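Exopolysaccharide biosynthesis protein (Pantoea stewartii subsp. stewartii DC283, PDB 6TGF) is a glycan biofilm-modifying enzyme, probably a hydrolase of exopolysaccharide, built on a parallel beta-helix like that of bacteriophage tailspikes. Local coordinates at residues V271-C283 / A307-F320. Sequence-based numbering, arbitrary orientation.
Sequences VQFPAGTFFVTGC and ATTIVSDGQSPFVF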
loop_
_atom_site.group_PDB
_atom_site.type_symbol
_atom_site.label_atom_id
_atom_site.label_comp_id
_atom_site.label_asym_id
_atom_site.label_seq_id
_atom_site.Cartn_x
_atom_site.Cartn_y
_atom_site.Cartn_z
ATOM N N VAL B 271 5.673 16.208 20.210
ATOM C CA VAL B 271 7.164 16.232 20.329
ATOM C C VAL B 271 7.780 16.132 18.927
ATOM O O VAL B 271 7.645 15.067 18.295
ATOM C CB VAL B 271 7.678 15.108 21.249
ATOM C CG1 VAL B 271 9.176 15.222 21.496
ATOM C CG2 VAL B 271 6.926 15.071 22.573
ATOM N N GLN B 272 8.441 17.203 18.475
ATOM C CA GLN B 272 9.108 17.292 17.149
ATOM C C GLN B 272 10.610 17.508 17.355
ATOM O O GLN B 272 10.990 18.591 17.841
ATOM C CB GLN B 272 8.501 18.429 16.324
ATOM C CG GLN B 272 9.088 18.555 14.923
ATOM C CD GLN B 272 8.787 17.347 14.070
ATOM O OE1 GLN B 272 7.646 16.899 13.979
ATOM N NE2 GLN B 272 9.814 16.812 13.430
ATOM N N PHE B 273 11.424 16.508 17.000
ATOM C CA PHE B 273 12.906 16.600 16.931
ATOM C C PHE B 273 13.311 17.312 15.644
ATOM O O PHE B 273 12.716 17.078 14.595
ATOM C CB PHE B 273 13.560 15.217 16.922
ATOM C CG PHE B 273 13.590 14.491 18.243
ATOM C CD1 PHE B 273 12.545 13.665 18.621
ATOM C CD2 PHE B 273 14.687 14.600 19.085
ATOM C CE1 PHE B 273 12.584 12.980 19.826
ATOM C CE2 PHE B 273 14.722 13.917 20.292
ATOM C CZ PHE B 273 13.671 13.108 20.659
ATOM N N PRO B 274 14.337 18.190 15.675
ATOM C CA PRO B 274 15.015 18.608 14.452
ATOM C C PRO B 274 16.010 17.509 14.052
ATOM O O PRO B 274 16.156 16.558 14.804
ATOM C CB PRO B 274 15.691 19.931 14.839
ATOM C CG PRO B 274 15.893 19.845 16.344
ATOM C CD PRO B 274 14.894 18.832 16.873
ATOM N N ALA B 275 16.650 17.644 12.888
ATOM C CA ALA B 275 17.675 16.696 12.389
ATOM C C ALA B 275 18.876 16.714 13.345
ATOM O O ALA B 275 19.184 17.799 13.881
ATOM C CB ALA B 275 18.076 17.052 10.977
ATOM N N GLY B 276 19.502 15.554 13.567
ATOM C CA GLY B 276 20.723 15.407 14.387
ATOM C C GLY B 276 20.631 14.253 15.372
ATOM O O GLY B 276 19.592 13.563 15.390
ATOM N N THR B 277 21.692 14.049 16.161
ATOM C CA THR B 277 21.790 13.013 17.223
ATOM C C THR B 277 21.455 13.655 18.574
ATOM O O THR B 277 22.068 14.693 18.892
ATOM C CB THR B 277 23.181 12.366 17.233
ATOM O OG1 THR B 277 23.438 11.869 15.919
ATOM C CG2 THR B 277 23.306 11.243 18.240
ATOM N N PHE B 278 20.529 13.056 19.331
ATOM C CA PHE B 278 20.022 13.575 20.630
ATOM C C PHE B 278 20.175 12.511 21.721
ATOM O O PHE B 278 19.829 11.338 21.475
ATOM C CB PHE B 278 18.564 14.015 20.497
ATOM C CG PHE B 278 18.374 15.222 19.616
ATOM C CD1 PHE B 278 18.314 15.089 18.238
ATOM C CD2 PHE B 278 18.283 16.491 20.162
ATOM C CE1 PHE B 278 18.151 16.200 17.427
ATOM C CE2 PHE B 278 18.120 17.601 19.349
ATOM C CZ PHE B 278 18.053 17.453 17.984
ATOM N N PHE B 279 20.673 12.923 22.890
ATOM C CA PHE B 279 20.763 12.093 24.119
ATOM C C PHE B 279 19.486 12.287 24.945
ATOM O O PHE B 279 19.160 13.442 25.289
ATOM C CB PHE B 279 22.012 12.446 24.929
ATOM C CG PHE B 279 22.172 11.640 26.193
ATOM C CD1 PHE B 279 22.347 10.266 26.139
ATOM C CD2 PHE B 279 22.140 12.251 27.437
ATOM C CE1 PHE B 279 22.491 9.524 27.301
ATOM C CE2 PHE B 279 22.286 11.508 28.598
ATOM C CZ PHE B 279 22.461 10.146 28.528
ATOM N N VAL B 280 18.790 11.188 25.248
ATOM C CA VAL B 280 17.477 11.183 25.957
ATOM C C VAL B 280 17.523 10.125 27.065
ATOM O O VAL B 280 17.653 8.933 26.731
ATOM C CB VAL B 280 16.316 10.919 24.977
ATOM C CG1 VAL B 280 14.964 10.942 25.671
ATOM C CG2 VAL B 280 16.324 11.894 23.808
ATOM N N THR B 281 17.424 10.550 28.327
ATOM C CA THR B 281 17.196 9.664 29.501
ATOM C C THR B 281 15.710 9.288 29.543
ATOM O O THR B 281 14.897 10.048 28.978
ATOM C CB THR B 281 17.652 10.324 30.809
ATOM O OG1 THR B 281 17.007 11.593 30.926
ATOM C CG2 THR B 281 19.151 10.505 30.884
ATOM N N GLY B 282 15.384 8.163 30.185
ATOM C CA GLY B 282 14.014 7.626 30.314
ATOM C C GLY B 282 12.997 8.709 30.642
ATOM O O GLY B 282 13.091 9.294 31.736
ATOM N N CYS B 283 12.064 8.965 29.720
ATOM C CA CYS B 283 10.937 9.925 29.874
ATOM C C CYS B 283 9.668 9.156 30.257
ATOM O O CYS B 283 9.209 8.335 29.438
ATOM C CB CYS B 283 10.705 10.714 28.591
ATOM S SG CYS B 283 12.029 11.896 28.221
ATOM N N ALA B 307 16.885 11.446 9.517
ATOM C CA ALA B 307 17.883 12.503 9.809
ATOM C C ALA B 307 17.952 12.783 11.317
ATOM O O ALA B 307 18.733 13.672 11.706
ATOM C CB ALA B 307 17.546 13.751 9.033
ATOM N N THR B 308 17.174 12.062 12.133
ATOM C CA THR B 308 17.167 12.174 13.617
ATOM C C THR B 308 17.524 10.817 14.234
ATOM O O THR B 308 16.825 9.828 13.927
ATOM C CB THR B 308 15.812 12.674 14.133
ATOM O OG1 THR B 308 15.561 13.948 13.539
ATOM C CG2 THR B 308 15.759 12.797 15.641
ATOM N N THR B 309 18.564 10.786 15.074
ATOM C CA THR B 309 18.990 9.599 15.864
ATOM C C THR B 309 18.780 9.885 17.355
ATOM O O THR B 309 19.289 10.916 17.835
ATOM C CB THR B 309 20.447 9.221 15.568
ATOM O OG1 THR B 309 20.546 8.902 14.180
ATOM C CG2 THR B 309 20.933 8.047 16.392
ATOM N N ILE B 310 18.046 9.010 18.048
ATOM C CA ILE B 310 17.935 9.002 19.537
ATOM C C ILE B 310 18.992 8.036 20.075
ATOM O O ILE B 310 19.199 6.974 19.456
ATOM C CB ILE B 310 16.511 8.636 20.009
ATOM C CG1 ILE B 310 15.544 9.808 19.816
ATOM C CG2 ILE B 310 16.521 8.155 21.456
ATOM C CD1 ILE B 310 14.083 9.430 19.920
ATOM N N VAL B 311 19.637 8.415 21.178
ATOM C CA VAL B 311 20.668 7.603 21.885
ATOM C C VAL B 311 20.504 7.878 23.385
ATOM O O VAL B 311 20.186 9.028 23.734
ATOM C CB VAL B 311 22.076 7.925 21.343
ATOM C CG1 VAL B 311 22.672 9.187 21.941
ATOM C CG2 VAL B 311 23.030 6.763 21.517
ATOM N N SER B 312 20.648 6.854 24.229
ATOM C CA SER B 312 20.305 6.910 25.675
ATOM C C SER B 312 21.384 6.212 26.513
ATOM O O SER B 312 22.456 5.897 25.957
ATOM C CB SER B 312 18.938 6.321 25.910
ATOM O OG SER B 312 18.522 6.513 27.256
ATOM N N ASP B 313 21.105 6.004 27.805
ATOM C CA ASP B 313 22.072 5.515 28.825
ATOM C C ASP B 313 21.775 4.058 29.203
ATOM O O ASP B 313 22.643 3.441 29.850
ATOM C CB ASP B 313 22.068 6.422 30.060
ATOM C CG ASP B 313 20.700 6.633 30.690
ATOM O OD1 ASP B 313 19.722 6.040 30.193
ATOM O OD2 ASP B 313 20.625 7.388 31.678
ATOM N N GLY B 314 20.600 3.534 28.835
ATOM C CA GLY B 314 20.207 2.128 29.065
ATOM C C GLY B 314 19.630 1.895 30.454
ATOM O O GLY B 314 19.365 0.721 30.780
ATOM N N GLN B 315 19.417 2.959 31.235
ATOM C CA GLN B 315 19.065 2.879 32.680
ATOM C C GLN B 315 17.557 2.659 32.855
ATOM O O GLN B 315 17.179 2.043 33.868
ATOM C CB GLN B 315 19.540 4.135 33.414
ATOM C CG GLN B 315 21.051 4.333 33.366
ATOM C CD GLN B 315 21.817 3.077 33.710
ATOM O OE1 GLN B 315 21.746 2.566 34.825
ATOM N NE2 GLN B 315 22.559 2.563 32.742
ATOM N N SER B 316 16.734 3.140 31.917
ATOM C CA SER B 316 15.259 2.953 31.902
ATOM C C SER B 316 14.902 1.773 31.000
ATOM O O SER B 316 15.584 1.530 30.007
ATOM C CB SER B 316 14.555 4.214 31.468
ATOM O OG SER B 316 14.951 4.597 30.158
ATOM N N PRO B 317 13.839 0.994 31.314
ATOM C CA PRO B 317 13.402 -0.094 30.437
ATOM C C PRO B 317 12.903 0.386 29.063
ATOM O O PRO B 317 12.967 -0.391 28.128
ATOM C CB PRO B 317 12.272 -0.785 31.220
ATOM C CG PRO B 317 11.807 0.247 32.226
ATOM C CD PRO B 317 13.027 1.091 32.535
ATOM N N PHE B 318 12.421 1.631 28.970
ATOM C CA PHE B 318 11.999 2.288 27.703
ATOM C C PHE B 318 12.380 3.773 27.743
ATOM O O PHE B 318 12.250 4.396 28.814
ATOM C CB PHE B 318 10.494 2.117 27.478
ATOM C CG PHE B 318 10.037 0.687 27.341
ATOM C CD1 PHE B 318 10.017 0.062 26.106
ATOM C CD2 PHE B 318 9.631 -0.039 28.449
ATOM C CE1 PHE B 318 9.600 -1.254 25.984
ATOM C CE2 PHE B 318 9.216 -1.356 28.324
ATOM C CZ PHE B 318 9.200 -1.961 27.091
ATOM N N VAL B 319 12.827 4.319 26.607
ATOM C CA VAL B 319 13.197 5.761 26.457
ATOM C C VAL B 319 11.929 6.605 26.648
ATOM O O VAL B 319 12.040 7.707 27.218
ATOM C CB VAL B 319 13.883 6.050 25.105
ATOM C CG1 VAL B 319 14.197 7.528 24.923
ATOM C CG2 VAL B 319 15.149 5.225 24.918
ATOM N N PHE B 320 10.772 6.096 26.206
ATOM C CA PHE B 320 9.443 6.757 26.322
ATOM C C PHE B 320 8.433 5.794 26.960
ATOM O O PHE B 320 8.140 4.745 26.358
ATOM C CB PHE B 320 8.973 7.234 24.946
ATOM C CG PHE B 320 9.972 8.101 24.222
ATOM C CD1 PHE B 320 10.378 9.311 24.762
ATOM C CD2 PHE B 320 10.510 7.708 23.006
ATOM C CE1 PHE B 320 11.301 10.109 24.103
ATOM C CE2 PHE B 320 11.430 8.508 22.347
ATOM C CZ PHE B 320 11.825 9.706 22.896
HETATM O O HOH W 1 17.199 5.959 30.773
HETATM O O HOH W 2 11.027 5.957 30.554
#
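Water 1 is gripped from both segments: it accepts from Gly282 N, donates to Asp313 OD1 at 2.6 Å and bonds Ser316 OG, tying the loop 312-317 to the turn at Gly282. Beside it, Ser312 OG donates to Val280 O over 2.6 Å, in the carbonyl plane; with OG anti to its own backbone N (chi1 -173°) the hydroxyl reaches across to that carbonyl. At the far end Thr308 OG1 donates to Pro274 O from above the carbonyl plane, 51° out of it, while accepting from Ala298 N. Between these ends strands 276-279 and 308-311 run parallel, successive rungs of the right-handed parallel beta-helix, near its N-terminal end where helix 252-265 covers Phe273 and Val280. The strand bonds alternate from Gly276 N to Ala307 O as far as Val280 N to Val311 O, then resume with Cys283 N to Val319 O. Inward, Phe273 carries much of the packing: Thr308 CG2 lies 3.5 Å from its CB, Ile310 CD1 meets CZ obliquely at 3.8 Å, and Phe273 CZ meets Phe320 CZ at 4.5 Å, ring edge to ring edge. Val280 CG1 touches Val319 CG1 at 3.6 Å, and this same Val319 methyl sits over the centre of the Phe320 ring. On the outer face Phe279 lies beside the 312-313 backbone, Ser312 O in plane at its ring edge; the ring plane stands 88° from the Asp313 carboxylate, and CZ packs 4.0 Å from Asp313 CB.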